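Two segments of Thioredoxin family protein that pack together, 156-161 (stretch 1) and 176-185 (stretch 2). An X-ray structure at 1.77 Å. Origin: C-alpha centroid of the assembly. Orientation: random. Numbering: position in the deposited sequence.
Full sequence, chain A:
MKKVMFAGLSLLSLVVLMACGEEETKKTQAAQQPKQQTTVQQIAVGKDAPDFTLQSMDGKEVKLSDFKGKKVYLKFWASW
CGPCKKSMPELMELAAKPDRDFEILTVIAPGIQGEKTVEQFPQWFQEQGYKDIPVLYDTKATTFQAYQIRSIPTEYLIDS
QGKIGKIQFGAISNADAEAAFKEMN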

# COMPACT_ATOMS: atom_id res chain seq x y z
N TYR A 156 -0.81 -2.27 -6.31
CA TYR A 156 0.27 -2.53 -7.27
C TYR A 156 1.16 -3.57 -6.65
O TYR A 156 1.61 -3.42 -5.52
CB TYR A 156 1.07 -1.25 -7.54
CG TYR A 156 0.30 -0.26 -8.36
CD1 TYR A 156 -0.63 0.58 -7.77
CD2 TYR A 156 0.50 -0.17 -9.73
CE1 TYR A 156 -1.34 1.48 -8.53
CE2 TYR A 156 -0.22 0.72 -10.49
CZ TYR A 156 -1.15 1.54 -9.88
OH TYR A 156 -1.86 2.45 -10.63
N LEU A 157 1.38 -4.67 -7.39
CA LEU A 157 2.30 -5.70 -6.95
C LEU A 157 3.56 -5.54 -7.79
O LEU A 157 3.56 -5.74 -9.01
CB LEU A 157 1.65 -7.07 -7.15
CG LEU A 157 0.26 -7.29 -6.55
CD1 LEU A 157 -0.13 -8.77 -6.60
CD2 LEU A 157 0.18 -6.75 -5.14
N ILE A 158 4.62 -5.09 -7.12
CA ILE A 158 5.84 -4.65 -7.74
C ILE A 158 6.88 -5.76 -7.57
O ILE A 158 6.99 -6.38 -6.52
CB ILE A 158 6.33 -3.33 -7.06
CG1 ILE A 158 5.27 -2.23 -7.20
CG2 ILE A 158 7.67 -2.86 -7.62
CD1 ILE A 158 5.57 -1.02 -6.37
N ASP A 159 7.62 -6.05 -8.64
CA ASP A 159 8.51 -7.19 -8.62
C ASP A 159 9.87 -6.82 -7.99
O ASP A 159 10.09 -5.68 -7.61
CB ASP A 159 8.63 -7.80 -10.03
CG ASP A 159 9.46 -6.97 -11.01
OD1 ASP A 159 10.25 -6.08 -10.60
OD2 ASP A 159 9.39 -7.26 -12.22
N SER A 160 10.76 -7.80 -7.85
CA SER A 160 12.01 -7.59 -7.13
C SER A 160 12.93 -6.64 -7.88
O SER A 160 13.90 -6.17 -7.31
CB SER A 160 12.74 -8.91 -6.86
OG SER A 160 13.24 -9.45 -8.05
N GLN A 161 12.62 -6.39 -9.15
CA GLN A 161 13.42 -5.49 -9.96
C GLN A 161 12.84 -4.08 -10.00
O GLN A 161 13.36 -3.23 -10.71
CB GLN A 161 13.54 -6.04 -11.38
CG GLN A 161 14.01 -7.50 -11.45
CD GLN A 161 15.39 -7.69 -10.86
OE1 GLN A 161 16.37 -7.19 -11.38
NE2 GLN A 161 15.47 -8.44 -9.76
N ASP A 176 -4.65 -14.85 -4.05
CA ASP A 176 -4.34 -14.31 -5.36
C ASP A 176 -3.06 -13.48 -5.31
O ASP A 176 -2.25 -13.54 -6.24
CB ASP A 176 -5.50 -13.47 -5.89
CG ASP A 176 -6.64 -14.31 -6.40
OD1 ASP A 176 -6.47 -15.54 -6.53
OD2 ASP A 176 -7.71 -13.74 -6.70
N ALA A 177 -2.84 -12.72 -4.24
CA ALA A 177 -1.61 -11.92 -4.14
C ALA A 177 -0.36 -12.81 -4.06
O ALA A 177 0.65 -12.53 -4.73
CB ALA A 177 -1.66 -10.95 -2.92
N GLU A 178 -0.44 -13.85 -3.23
CA GLU A 178 0.67 -14.78 -3.05
C GLU A 178 0.99 -15.46 -4.37
O GLU A 178 2.16 -15.56 -4.74
CB GLU A 178 0.33 -15.82 -1.96
CG GLU A 178 0.31 -15.18 -0.56
CD GLU A 178 -0.25 -16.07 0.55
OE1 GLU A 178 -1.21 -16.84 0.31
OE2 GLU A 178 0.26 -16.00 1.67
N ALA A 179 -0.04 -15.93 -5.06
CA ALA A 179 0.13 -16.57 -6.35
C ALA A 179 0.80 -15.61 -7.35
O ALA A 179 1.71 -15.99 -8.09
CB ALA A 179 -1.22 -17.08 -6.89
N ALA A 180 0.36 -14.35 -7.33
CA ALA A 180 0.88 -13.33 -8.24
C ALA A 180 2.37 -13.11 -8.00
O ALA A 180 3.16 -13.08 -8.94
CB ALA A 180 0.11 -12.00 -8.07
N PHE A 181 2.75 -12.96 -6.74
CA PHE A 181 4.16 -12.75 -6.44
C PHE A 181 5.04 -13.94 -6.86
O PHE A 181 6.21 -13.77 -7.25
CB PHE A 181 4.33 -12.42 -4.97
CG PHE A 181 3.97 -11.01 -4.61
CD1 PHE A 181 4.54 -9.93 -5.27
CD2 PHE A 181 3.08 -10.75 -3.57
CE1 PHE A 181 4.24 -8.63 -4.90
CE2 PHE A 181 2.77 -9.47 -3.21
CZ PHE A 181 3.35 -8.40 -3.87
N LYS A 182 4.47 -15.14 -6.82
CA LYS A 182 5.21 -16.31 -7.31
C LYS A 182 5.48 -16.26 -8.81
O LYS A 182 6.49 -16.84 -9.27
CB LYS A 182 4.47 -17.60 -6.97
CG LYS A 182 4.56 -17.95 -5.54
CD LYS A 182 3.80 -19.20 -5.23
CE LYS A 182 3.86 -19.50 -3.76
NZ LYS A 182 2.67 -18.96 -3.06
N GLU A 183 4.62 -15.61 -9.58
CA GLU A 183 4.82 -15.56 -11.03
C GLU A 183 5.62 -14.33 -11.50
O GLU A 183 5.80 -14.13 -12.70
CB GLU A 183 3.48 -15.70 -11.80
CG GLU A 183 2.37 -14.67 -11.53
CD GLU A 183 1.17 -14.80 -12.52
OE1 GLU A 183 1.40 -14.74 -13.74
OE2 GLU A 183 0.01 -14.96 -12.08
N MET A 184 6.07 -13.53 -10.54
CA MET A 184 6.91 -12.36 -10.78
C MET A 184 8.36 -12.62 -10.49
O MET A 184 8.68 -13.41 -9.61
CB MET A 184 6.52 -11.28 -9.78
CG MET A 184 5.70 -10.21 -10.33
SD MET A 184 5.26 -9.16 -8.95
CE MET A 184 3.64 -9.73 -8.81
N ASN A 185 9.25 -11.90 -11.17
CA ASN A 185 10.66 -11.93 -10.83
C ASN A 185 10.99 -11.22 -9.51
O ASN A 185 10.27 -10.33 -9.00
CB ASN A 185 11.50 -11.30 -11.95
CG ASN A 185 11.49 -12.13 -13.21
OD1 ASN A 185 11.57 -13.35 -13.16
ND2 ASN A 185 11.38 -11.46 -14.34
OXT ASN A 185 12.04 -11.55 -8.94
O HOH W 1 8.63 -9.71 -12.92

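A strand and a helix that run roughly the same way can be joined by two quite different kinds of contact, one apolar and one polar, set one after the other along the chain. The pairing of residues 156-161 with residues 176-185 is a compact example. The strand, 156-158, and the helix, 176-182, have axes inclined at 34° and approach to 9.4 Å, a spacing that leaves room for a layer of side chains between the backbones. Within the helix the regular pattern is plain: Ala-180 N donates to Asp-176 O at 2.9 Å, and Phe-181 N to Ala-177 O at the same distance. Beyond these turns the two chains draw together, from 7.3 Å between Leu-157 CA and Phe-181 CA to 5.7 Å between Asp-159 CA and Asn-185 CA, close enough for direct hydrogen bonding.

The alternation of the strand decides which side chains take part. Tyr-156 and Ile-158 direct their CA-to-CB bonds away from the helix, whereas Leu-157, between them, points toward it and gives up 95 Å² of its surface to the contact. Its chi1 m, chi2 t rotamer sets CD1 3.6 Å from Ala-180 CB. The small alanine lets the leucine methyl come close to the helix, and Ala-177 contributes its backbone as well, its CA lying 4.3 Å from Leu-157 CD1. Phe-181 leaves the helix sideways, but its ring comes nearer the strand: CE1 is 3.8 Å from Leu-157 CB, Leu-157 CD1 lies over one face, and Ile-158 O sits at the edge, near the ring plane. Met-184 completes the apolar cluster, with CE 3.7 Å from Leu-157 CB. Its long, unbranched side chain also passes the polar end of the contact, where SD is 3.8 Å from Asp-159 CB. Leucine, alanine and phenylalanine are buried here, as suits side chains with no polar group to satisfy.

Past the strand the chemistry changes. The chain ends at Asn-185, and its terminal carboxylate is held by one residue through two donors. Ser-160 N donates to Asn-185 O at 2.8 Å with an almost perfectly linear N-H...O angle of 179°, while Ser-160 OG donates to Asn-185 OXT at 2.6 Å. Serine suits this place because its short side chain, in the p rotamer, puts a hydroxyl beside its own backbone NH, so that each carboxylate oxygen receives a hydrogen bond. The hydroxyl in turn accepts from Gln-161 NE2 at 3.0 Å.

Asp-159 is buried, but its carboxylate is well supplied. OD1 accepts from Gln-161 N at 2.8 Å, and OD2 accepts from a water at 2.7 Å; that water O accepts from Asn-185 N at 2.9 Å, bridging the acid to the last backbone NH. The general lesson is economical: an apolar layer packs strand against helix, and hydrogen bonds fix the chain end beyond it, within a contact that buries 393 Å² in all.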